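Local coordinates for surface-associated protein CshA (Streptococcus gordonii, PDB 5L2D), which binds host fibronectin as a cell-wall-attached streptococcal surface adhesin, represented here by its non-repetitive domain 2, at residues Leu62-Thr68 against Tyr84-Asn90; Asn90-Tyr96 against Asp135-Gly141; Pro197-Met201 against Phe245-Ile249. One frame throughout, in Å; residues are numbered along the deposited sequence.

Contact 1 (Leu62-Thr68 against Tyr84-Asn90)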
loop_
_atom_site.group_PDB
_atom_site.type_symbol
_atom_site.label_atom_id
_atom_site.label_comp_id
_atom_site.label_asym_id
_atom_site.label_seq_id
_atom_site.Cartn_x
_atom_site.Cartn_y
_atom_site.Cartn_z
ATOM N N LEU A 62 -5.545 -0.276 -10.398
ATOM C CA LEU A 62 -6.305 0.006 -9.182
ATOM C C LEU A 62 -7.119 -1.222 -8.738
ATOM O O LEU A 62 -8.298 -1.312 -9.010
ATOM C CB LEU A 62 -7.228 1.204 -9.411
ATOM C CG LEU A 62 -6.519 2.545 -9.565
ATOM C CD1 LEU A 62 -7.452 3.630 -10.107
ATOM C CD2 LEU A 62 -5.927 2.997 -8.245
ATOM N N LYS A 63 -6.484 -2.171 -8.071
ATOM C CA LYS A 63 -7.200 -3.297 -7.534
ATOM C C LYS A 63 -6.667 -3.613 -6.158
ATOM O O LYS A 63 -5.527 -3.263 -5.834
ATOM C CB LYS A 63 -7.014 -4.510 -8.413
ATOM C CG LYS A 63 -7.628 -4.434 -9.796
ATOM C CD LYS A 63 -7.347 -5.755 -10.525
ATOM C CE LYS A 63 -8.165 -5.907 -11.809
ATOM N NZ LYS A 63 -9.640 -5.823 -11.582
ATOM N N PRO A 64 -7.490 -4.284 -5.340
ATOM C CA PRO A 64 -7.145 -4.687 -3.988
ATOM C C PRO A 64 -6.350 -5.958 -3.923
ATOM O O PRO A 64 -6.318 -6.705 -4.895
ATOM C CB PRO A 64 -8.506 -4.951 -3.369
ATOM C CG PRO A 64 -9.309 -5.472 -4.508
ATOM C CD PRO A 64 -8.925 -4.516 -5.595
ATOM N N PHE A 65 -5.804 -6.209 -2.733
ATOM C CA PHE A 65 -4.874 -7.297 -2.480
ATOM C C PHE A 65 -5.406 -8.649 -2.788
ATOM O O PHE A 65 -4.637 -9.529 -3.212
ATOM C CB PHE A 65 -4.471 -7.327 -1.040
ATOM C CG PHE A 65 -3.288 -8.203 -0.753
ATOM C CD1 PHE A 65 -2.053 -7.883 -1.221
ATOM C CD2 PHE A 65 -3.401 -9.320 0.056
ATOM C CE1 PHE A 65 -0.941 -8.643 -0.897
ATOM C CE2 PHE A 65 -2.291 -10.100 0.380
ATOM C CZ PHE A 65 -1.052 -9.755 -0.105
ATOM N N ASN A 66 -6.699 -8.851 -2.573
ATOM C CA ASN A 66 -7.269 -10.183 -2.828
ATOM C C ASN A 66 -7.336 -10.572 -4.325
ATOM O O ASN A 66 -7.854 -11.663 -4.674
ATOM C CB ASN A 66 -8.624 -10.355 -2.147
ATOM C CG ASN A 66 -9.565 -9.212 -2.414
ATOM O OD1 ASN A 66 -9.164 -8.067 -2.352
ATOM N ND2 ASN A 66 -10.829 -9.513 -2.676
ATOM N N SER A 67 -6.802 -9.698 -5.191
ATOM C CA SER A 67 -6.721 -9.954 -6.624
ATOM C C SER A 67 -5.329 -10.303 -7.057
ATOM O O SER A 67 -5.140 -10.604 -8.223
ATOM C CB SER A 67 -7.160 -8.733 -7.415
ATOM O OG SER A 67 -6.130 -7.772 -7.429
ATOM N N THR A 68 -4.362 -10.320 -6.135
ATOM C CA THR A 68 -2.944 -10.483 -6.512
ATOM C C THR A 68 -2.447 -11.915 -6.583
ATOM O O THR A 68 -2.996 -12.803 -5.964
ATOM C CB THR A 68 -1.991 -9.784 -5.521
ATOM O OG1 THR A 68 -2.193 -10.325 -4.207
ATOM C CG2 THR A 68 -2.164 -8.268 -5.542
ATOM N N TYR A 84 -9.708 -16.064 -3.841
ATOM C CA TYR A 84 -8.919 -15.288 -4.807
ATOM C C TYR A 84 -9.898 -14.747 -5.838
ATOM O O TYR A 84 -10.671 -15.524 -6.365
ATOM C CB TYR A 84 -7.871 -16.189 -5.469
ATOM C CG TYR A 84 -7.154 -15.574 -6.643
ATOM C CD1 TYR A 84 -6.461 -14.376 -6.515
ATOM C CD2 TYR A 84 -7.149 -16.203 -7.878
ATOM C CE1 TYR A 84 -5.798 -13.811 -7.590
ATOM C CE2 TYR A 84 -6.482 -15.658 -8.962
ATOM C CZ TYR A 84 -5.811 -14.460 -8.819
ATOM O OH TYR A 84 -5.162 -13.918 -9.902
ATOM N N ASP A 85 -9.924 -13.433 -6.063
ATOM C CA ASP A 85 -10.793 -12.852 -7.092
ATOM C C ASP A 85 -10.006 -11.851 -7.919
ATOM O O ASP A 85 -9.805 -10.700 -7.508
ATOM C CB ASP A 85 -12.034 -12.167 -6.519
ATOM C CG ASP A 85 -12.834 -11.386 -7.593
ATOM O OD1 ASP A 85 -12.581 -11.571 -8.822
ATOM O OD2 ASP A 85 -13.728 -10.588 -7.207
ATOM N N PRO A 86 -9.583 -12.277 -9.110
ATOM C CA PRO A 86 -8.684 -11.482 -9.960
ATOM C C PRO A 86 -9.326 -10.254 -10.546
ATOM O O PRO A 86 -8.616 -9.334 -10.955
ATOM C CB PRO A 86 -8.282 -12.450 -11.069
ATOM C CG PRO A 86 -9.307 -13.529 -11.057
ATOM C CD PRO A 86 -9.836 -13.620 -9.660
ATOM N N ASN A 87 -10.651 -10.241 -10.556
ATOM C CA ASN A 87 -11.423 -9.099 -11.019
ATOM C C ASN A 87 -12.003 -8.248 -9.909
ATOM O O ASN A 87 -12.884 -7.433 -10.162
ATOM C CB ASN A 87 -12.565 -9.592 -11.878
ATOM C CG ASN A 87 -12.086 -10.511 -12.973
ATOM O OD1 ASN A 87 -12.480 -11.677 -13.043
ATOM N ND2 ASN A 87 -11.190 -9.999 -13.819
ATOM N N ALA A 88 -11.523 -8.422 -8.685
ATOM C CA ALA A 88 -11.996 -7.596 -7.588
ATOM C C ALA A 88 -11.666 -6.180 -7.932
ATOM O O ALA A 88 -10.610 -5.919 -8.504
ATOM C CB ALA A 88 -11.296 -7.973 -6.304
ATOM N N ILE A 89 -12.552 -5.260 -7.586
ATOM C CA ILE A 89 -12.190 -3.851 -7.704
ATOM C C ILE A 89 -12.087 -3.223 -6.335
ATOM O O ILE A 89 -12.379 -3.856 -5.328
ATOM C CB ILE A 89 -13.165 -3.069 -8.577
ATOM C CG1 ILE A 89 -14.629 -3.319 -8.144
ATOM C CG2 ILE A 89 -12.942 -3.468 -10.023
ATOM C CD1 ILE A 89 -15.480 -2.070 -8.111
ATOM N N ASN A 90 -11.590 -1.995 -6.314
ATOM C CA ASN A 90 -11.453 -1.230 -5.092
ATOM C C ASN A 90 -12.875 -0.977 -4.589
ATOM O O ASN A 90 -13.715 -0.433 -5.329
ATOM C CB ASN A 90 -10.703 0.096 -5.365
ATOM C CG ASN A 90 -9.173 -0.073 -5.572
ATOM O OD1 ASN A 90 -8.587 -1.159 -5.458
ATOM N ND2 ASN A 90 -8.524 1.033 -5.872
#
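The Tyr84 ring turns an edge to Ser67, whose O lies near the ring plane 3.3 Å from Tyr84 CE1, while CD of Pro86 rests over one face, offset toward the rim. An aromatic ring suits this place, since its slightly positive edge hydrogens can face carbonyl oxygens; with CG anti to the backbone N (chi1 170°), the ring reaches the end of the 3-10 segment 65-67. At the far end the Asn90 amide approaches the Lys63-Pro64 peptide, OD1 lying 3.2 Å from Lys63 C. Pro64 N has no hydrogen to offer, and Asn90 OD1 instead accepts from Gly141 N. The Leu62 side chain crosses that of Asn90 at about a right angle, Leu62 CB lying 3.8 Å from Asn90 ND2.

Between these ends two bonds tie the loops on either side of helix 69-75. Asp85 N gives Asn66 O a nearly straight bond of 3.1 Å (169° at the hydrogen). The long Lys63 chain runs alongside carbonyls of the type I turn Asp85-Ala88, CD and CE near Pro86 O and Ala88 O, and NZ reaches Ala88 O at 3.2 Å from above the carbonyl plane. The small Ala88 methyl packs against the proline ring, its CB 3.7 Å from Pro64 CG. Each loop is also braced internally: Pro64 O accepts from both N and OG of Ser67, and Asp85 OD1 takes Asn87 N in an Asx turn.

With no strand pairing here, the loops are joined by one backbone bond, one lysine bond and packing, not by a repeating strand pattern.

Contact 2 (Asn90-Tyr96 against Asp135-Gly141)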
loop_
_atom_site.group_PDB
_atom_site.type_symbol
_atom_site.label_atom_id
_atom_site.label_comp_id
_atom_site.label_asym_id
_atom_site.label_seq_id
_atom_site.Cartn_x
_atom_site.Cartn_y
_atom_site.Cartn_z
ATOM N N ASN A 90 -11.590 -1.995 -6.314
ATOM C CA ASN A 90 -11.453 -1.230 -5.092
ATOM C C ASN A 90 -12.875 -0.977 -4.589
ATOM O O ASN A 90 -13.715 -0.433 -5.329
ATOM C CB ASN A 90 -10.703 0.096 -5.365
ATOM C CG ASN A 90 -9.173 -0.073 -5.572
ATOM O OD1 ASN A 90 -8.587 -1.159 -5.458
ATOM N ND2 ASN A 90 -8.524 1.033 -5.872
ATOM N N SER A 91 -13.147 -1.404 -3.349
ATOM C CA SER A 91 -14.512 -1.477 -2.793
ATOM C C SER A 91 -14.646 -0.962 -1.388
ATOM O O SER A 91 -13.675 -0.910 -0.651
ATOM C CB SER A 91 -14.925 -2.931 -2.699
ATOM O OG SER A 91 -15.254 -3.413 -3.953
ATOM N N TYR A 92 -15.878 -0.659 -0.992
ATOM C CA TYR A 92 -16.212 -0.634 0.440
ATOM C C TYR A 92 -16.272 -2.041 1.000
ATOM O O TYR A 92 -16.683 -2.957 0.281
ATOM C CB TYR A 92 -17.553 0.042 0.677
ATOM C CG TYR A 92 -17.445 1.516 0.487
ATOM C CD1 TYR A 92 -16.751 2.310 1.406
ATOM C CD2 TYR A 92 -17.984 2.119 -0.638
ATOM C CE1 TYR A 92 -16.628 3.683 1.213
ATOM C CE2 TYR A 92 -17.868 3.482 -0.844
ATOM C CZ TYR A 92 -17.197 4.251 0.078
ATOM O OH TYR A 92 -17.114 5.581 -0.160
ATOM N N LEU A 93 -15.880 -2.199 2.274
ATOM C CA LEU A 93 -15.986 -3.482 2.998
ATOM C C LEU A 93 -17.464 -3.930 3.108
ATOM O O LEU A 93 -18.331 -3.104 3.354
ATOM C CB LEU A 93 -15.407 -3.318 4.386
ATOM C CG LEU A 93 -13.966 -2.845 4.466
ATOM C CD1 LEU A 93 -13.595 -2.524 5.902
ATOM C CD2 LEU A 93 -13.047 -3.904 3.901
ATOM N N LYS A 94 -17.762 -5.215 2.914
ATOM C CA LYS A 94 -19.175 -5.664 2.846
ATOM C C LYS A 94 -19.846 -5.457 4.212
ATOM O O LYS A 94 -19.244 -5.721 5.261
ATOM C CB LYS A 94 -19.304 -7.130 2.353
ATOM N N GLY A 95 -21.079 -4.955 4.193
ATOM C CA GLY A 95 -21.775 -4.587 5.425
ATOM C C GLY A 95 -21.221 -3.303 6.030
ATOM O O GLY A 95 -20.926 -3.214 7.216
ATOM N N TYR A 96 -21.050 -2.306 5.191
ATOM C CA TYR A 96 -20.823 -0.956 5.644
ATOM C C TYR A 96 -21.817 -0.131 4.828
ATOM O O TYR A 96 -22.229 -0.516 3.721
ATOM C CB TYR A 96 -19.362 -0.564 5.439
ATOM C CG TYR A 96 -19.050 0.919 5.509
ATOM C CD1 TYR A 96 -18.590 1.517 6.693
ATOM C CD2 TYR A 96 -19.168 1.720 4.369
ATOM C CE1 TYR A 96 -18.276 2.874 6.730
ATOM C CE2 TYR A 96 -18.865 3.073 4.396
ATOM C CZ TYR A 96 -18.418 3.653 5.568
ATOM O OH TYR A 96 -18.108 5.005 5.567
ATOM N N ASP A 135 -11.891 7.925 2.427
ATOM C CA ASP A 135 -13.159 7.448 2.967
ATOM C C ASP A 135 -12.894 6.123 3.685
ATOM O O ASP A 135 -12.006 5.368 3.313
ATOM C CB ASP A 135 -14.229 7.315 1.862
ATOM C CG ASP A 135 -15.664 7.148 2.407
ATOM O OD1 ASP A 135 -15.966 7.448 3.586
ATOM O OD2 ASP A 135 -16.516 6.716 1.615
ATOM N N ASP A 136 -13.672 5.864 4.725
ATOM C CA ASP A 136 -13.435 4.751 5.627
ATOM C C ASP A 136 -13.841 3.428 5.014
ATOM O O ASP A 136 -14.593 3.399 4.044
ATOM C CB ASP A 136 -14.216 4.965 6.937
ATOM C CG ASP A 136 -13.818 6.272 7.675
ATOM O OD1 ASP A 136 -12.671 6.789 7.502
ATOM O OD2 ASP A 136 -14.677 6.766 8.445
ATOM N N ALA A 137 -13.319 2.340 5.570
ATOM C CA ALA A 137 -13.878 0.990 5.346
ATOM C C ALA A 137 -13.820 0.537 3.892
ATOM O O ALA A 137 -14.837 0.150 3.280
ATOM C CB ALA A 137 -15.294 0.908 5.876
ATOM N N VAL A 138 -12.592 0.551 3.372
ATOM C CA VAL A 138 -12.305 0.172 1.988
ATOM C C VAL A 138 -11.180 -0.860 1.938
ATOM O O VAL A 138 -10.260 -0.848 2.747
ATOM C CB VAL A 138 -11.924 1.390 1.137
ATOM C CG1 VAL A 138 -13.160 2.060 0.581
ATOM C CG2 VAL A 138 -11.131 2.381 1.984
ATOM N N ASN A 139 -11.322 -1.790 1.007
ATOM C CA ASN A 139 -10.279 -2.702 0.622
ATOM C C ASN A 139 -9.875 -2.198 -0.749
ATOM O O ASN A 139 -10.619 -2.392 -1.735
ATOM C CB ASN A 139 -10.827 -4.123 0.530
ATOM C CG ASN A 139 -9.790 -5.115 0.094
ATOM O OD1 ASN A 139 -8.557 -4.902 0.201
ATOM N ND2 ASN A 139 -10.271 -6.209 -0.424
ATOM N N TRP A 140 -8.740 -1.500 -0.811
ATOM C CA TRP A 140 -8.219 -1.018 -2.096
ATOM C C TRP A 140 -6.772 -1.407 -2.317
ATOM O O TRP A 140 -6.145 -2.116 -1.507
ATOM C CB TRP A 140 -8.426 0.488 -2.257
ATOM C CG TRP A 140 -7.706 1.335 -1.250
ATOM C CD1 TRP A 140 -8.010 1.467 0.063
ATOM C CD2 TRP A 140 -6.589 2.203 -1.487
ATOM N NE1 TRP A 140 -7.149 2.349 0.674
ATOM C CE2 TRP A 140 -6.277 2.828 -0.259
ATOM C CE3 TRP A 140 -5.818 2.516 -2.621
ATOM C CZ2 TRP A 140 -5.233 3.731 -0.123
ATOM C CZ3 TRP A 140 -4.773 3.434 -2.496
ATOM C CH2 TRP A 140 -4.490 4.026 -1.251
ATOM N N GLY A 141 -6.300 -1.019 -3.491
ATOM C CA GLY A 141 -4.891 -1.087 -3.837
ATOM C C GLY A 141 -4.533 -0.347 -5.119
ATOM O O GLY A 141 -5.390 -0.051 -5.949
#
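Ala137 O is approached by three groups of the opposing segment: Leu93 N donates to it at 2.8 Å in an almost straight bond (168° at the hydrogen), Tyr92 CA adds a C-H contact at 3.3 Å, and the Tyr92 ring brings up its edge. The neighbouring Asp136 O also lies at that edge, near the ring plane. Leu93 then folds over the same peptide, CD1 against Ala137 CB and CD2 against Asn139 CB, an apolar cover for a buried bond.

From the other flank comes Tyr96. CG stands anti to the backbone N (chi1 164°), which brings the ring across Ala137 so that Ala137 CB sits over one face of the Tyr96 ring, 3.7 Å from the ring centroid and 22° off the normal, a CH-pi contact. A methyl is a good match for this flat surface, and the same methyl also touches Leu93 CD1.

Beyond Ala137 the segments become a short antiparallel pairing, strand 91-92 lying along the beginning of the long strand 138-150. Ser91 and Asn139 form the hydrogen-bonded pair, with Ser91 O receiving Asn139 N at 3.0 Å and Ser91 N reaching Asn139 O. Tyr92 and Val138 are the non-hydrogen-bonded pair; although their side chains diverge, Tyr92 CD1 still touches Val138 CG1 at 3.7 Å. Val138-Gly141 also pair with an antiparallel strand of the second subunit, so the sheet continues across the interface.

Past Ser91 a side chain takes over from the backbone. Asn90 presents an acceptor and a donor much as a peptide would: OD1 accepts Gly141 N at 3.0 Å, from above the amide plane, and ND2 makes a weak bond to Gly141 O at 3.3 Å, while the amide carbon CG packs on Trp140 CB.

Contact 3 (Pro197-Met201 against Phe245-Ile249)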
loop_
_atom_site.group_PDB
_atom_site.type_symbol
_atom_site.label_atom_id
_atom_site.label_comp_id
_atom_site.label_asym_id
_atom_site.label_seq_id
_atom_site.Cartn_x
_atom_site.Cartn_y
_atom_site.Cartn_z
ATOM N N PRO A 197 11.402 -1.230 16.309
ATOM C CA PRO A 197 11.195 0.131 15.737
ATOM C C PRO A 197 9.748 0.173 15.246
ATOM O O PRO A 197 9.098 1.222 15.174
ATOM C CB PRO A 197 12.172 0.207 14.567
ATOM C CG PRO A 197 12.524 -1.210 14.241
ATOM C CD PRO A 197 12.176 -2.107 15.399
ATOM N N TYR A 198 9.271 -1.022 14.922
ATOM C CA TYR A 198 7.910 -1.291 14.541
ATOM C C TYR A 198 7.689 -2.709 15.028
ATOM O O TYR A 198 8.674 -3.390 15.365
ATOM C CB TYR A 198 7.785 -1.234 13.011
ATOM C CG TYR A 198 8.564 -2.303 12.225
ATOM C CD1 TYR A 198 9.838 -2.051 11.703
ATOM C CD2 TYR A 198 7.994 -3.539 11.973
ATOM C CE1 TYR A 198 10.520 -3.016 10.969
ATOM C CE2 TYR A 198 8.668 -4.497 11.257
ATOM C CZ TYR A 198 9.921 -4.235 10.760
ATOM O OH TYR A 198 10.534 -5.238 10.046
ATOM N N THR A 199 6.436 -3.165 15.036
ATOM C CA THR A 199 6.166 -4.557 15.343
ATOM C C THR A 199 5.212 -5.191 14.349
ATOM O O THR A 199 4.306 -4.539 13.832
ATOM C CB THR A 199 5.491 -4.701 16.697
ATOM O OG1 THR A 199 4.193 -4.144 16.580
ATOM C CG2 THR A 199 6.267 -3.964 17.779
ATOM N N VAL A 200 5.364 -6.491 14.151
ATOM C CA VAL A 200 4.626 -7.152 13.116
ATOM C C VAL A 200 3.220 -7.550 13.566
ATOM O O VAL A 200 3.043 -8.157 14.607
ATOM C CB VAL A 200 5.396 -8.400 12.627
ATOM C CG1 VAL A 200 4.582 -9.109 11.543
ATOM C CG2 VAL A 200 6.804 -8.012 12.154
ATOM N N MET A 201 2.221 -7.261 12.760
ATOM C CA MET A 201 0.860 -7.653 13.104
ATOM C C MET A 201 0.648 -9.152 12.940
ATOM O O MET A 201 1.069 -9.685 11.923
ATOM C CB MET A 201 -0.102 -6.893 12.192
ATOM C CG MET A 201 -1.568 -7.147 12.443
ATOM S SD MET A 201 -2.603 -6.350 11.207
ATOM C CE MET A 201 -1.998 -4.658 11.320
ATOM N N PHE A 245 6.377 -6.441 2.075
ATOM C CA PHE A 245 6.449 -5.960 3.451
ATOM C C PHE A 245 5.065 -5.832 3.997
ATOM O O PHE A 245 4.343 -4.887 3.689
ATOM C CB PHE A 245 7.108 -4.659 3.478
ATOM C CG PHE A 245 7.530 -4.269 4.806
ATOM C CD1 PHE A 245 8.424 -5.049 5.490
ATOM C CD2 PHE A 245 7.077 -3.080 5.371
ATOM C CE1 PHE A 245 8.864 -4.657 6.742
ATOM C CE2 PHE A 245 7.513 -2.684 6.610
ATOM C CZ PHE A 245 8.406 -3.470 7.304
ATOM N N GLY A 246 4.694 -6.895 4.725
ATOM C CA GLY A 246 3.290 -7.321 4.951
ATOM C C GLY A 246 2.996 -6.361 6.019
ATOM O O GLY A 246 3.925 -5.623 6.370
ATOM N N PRO A 247 1.761 -6.356 6.527
ATOM C CA PRO A 247 1.216 -5.371 7.472
ATOM C C PRO A 247 1.964 -5.254 8.825
ATOM O O PRO A 247 2.077 -6.241 9.553
ATOM C CB PRO A 247 -0.207 -5.869 7.699
ATOM C CG PRO A 247 -0.120 -7.336 7.495
ATOM C CD PRO A 247 0.834 -7.481 6.338
ATOM N N ILE A 248 2.492 -4.062 9.113
ATOM C CA ILE A 248 2.988 -3.707 10.447
ATOM C C ILE A 248 2.031 -2.829 11.269
ATOM O O ILE A 248 1.021 -2.323 10.784
ATOM C CB ILE A 248 4.283 -2.904 10.386
ATOM C CG1 ILE A 248 4.115 -1.643 9.521
ATOM C CG2 ILE A 248 5.394 -3.795 9.922
ATOM C CD1 ILE A 248 4.954 -0.465 9.967
ATOM N N ILE A 249 2.402 -2.662 12.530
ATOM C CA ILE A 249 1.805 -1.705 13.470
ATOM C C ILE A 249 2.860 -0.666 13.907
ATOM O O ILE A 249 4.022 -1.000 14.279
ATOM C CB ILE A 249 1.211 -2.507 14.635
ATOM C CG1 ILE A 249 -0.255 -2.785 14.323
ATOM C CG2 ILE A 249 1.387 -1.812 15.962
ATOM C CD1 ILE A 249 -0.899 -3.792 15.246
#
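Tyr198 offers the face of its ring to the edge of Phe245 in an offset edge-to-face pair, centroids 5.6 Å apart and planes at 77°. The two side chains come from opposite directions, Phe245 CZ lying over the tyrosine face 3.9 Å from Tyr198 CZ. Tyr198 CB already points toward the partner segment, and CG between the backbone N and the carbonyl carbon (chi1 65°) sets the ring beside Phe245 and Ile248. Ile248 crosses it at about a right angle and sets its CG2 branch against Tyr198 CD2 and CE2, a beta-branched residue having a methyl close enough to the backbone to fill this place.

Met201 works on the other side. Its chain is extended as far as SD and then bends at the last torsion (chi3 -54°), which carries CE to Ile249 CG1 at 3.9 Å and to Pro247 CB at 4.2 Å; an unbranched, flexible thioether chain suits such a path. Ile249 divides its branches, CG1 going to this methyl and CG2 to Thr199 OG1, 3.7 Å away.

Backbone bonds carry the register. Ile249 N donates to Thr199 O at 3.0 Å, the return bond from Thr199 N to Ile249 O is weak, and so is that from Met201 N to Pro247 O. Tyr198, Phe245 and Ile248 also pack against the second subunit, at its Pro256 and Val258. This is antiparallel pairing at the edge of a three-stranded sheet, counted within this chain: 198-200 flanks the broken strand 244-250, which has strand 172-177 on its other side.

Overall arrangement
Contacts 1 and 2 are neighbours that share Asn90 and touch through Asn66 OD1 and Asn139 ND2, a probable hydrogen bond, whereas contact 3 stands apart, its centre about 22 Å from that of contact 1 and 21 Å from that of contact 2. All three are partly buried, but contact 1 has several exposed residues and the other two have none. Contact 1 joins loops around helix 69-75 by scattered polar bonds; contacts 2 and 3 pair strands, in different antiparallel sheets. Side-chain amide bonding and a CH-pi contact supplement the pairing in contact 2, an aromatic pair and a methionine in contact 3. Each reaches the second subunit, contact 2 through continuous sheet.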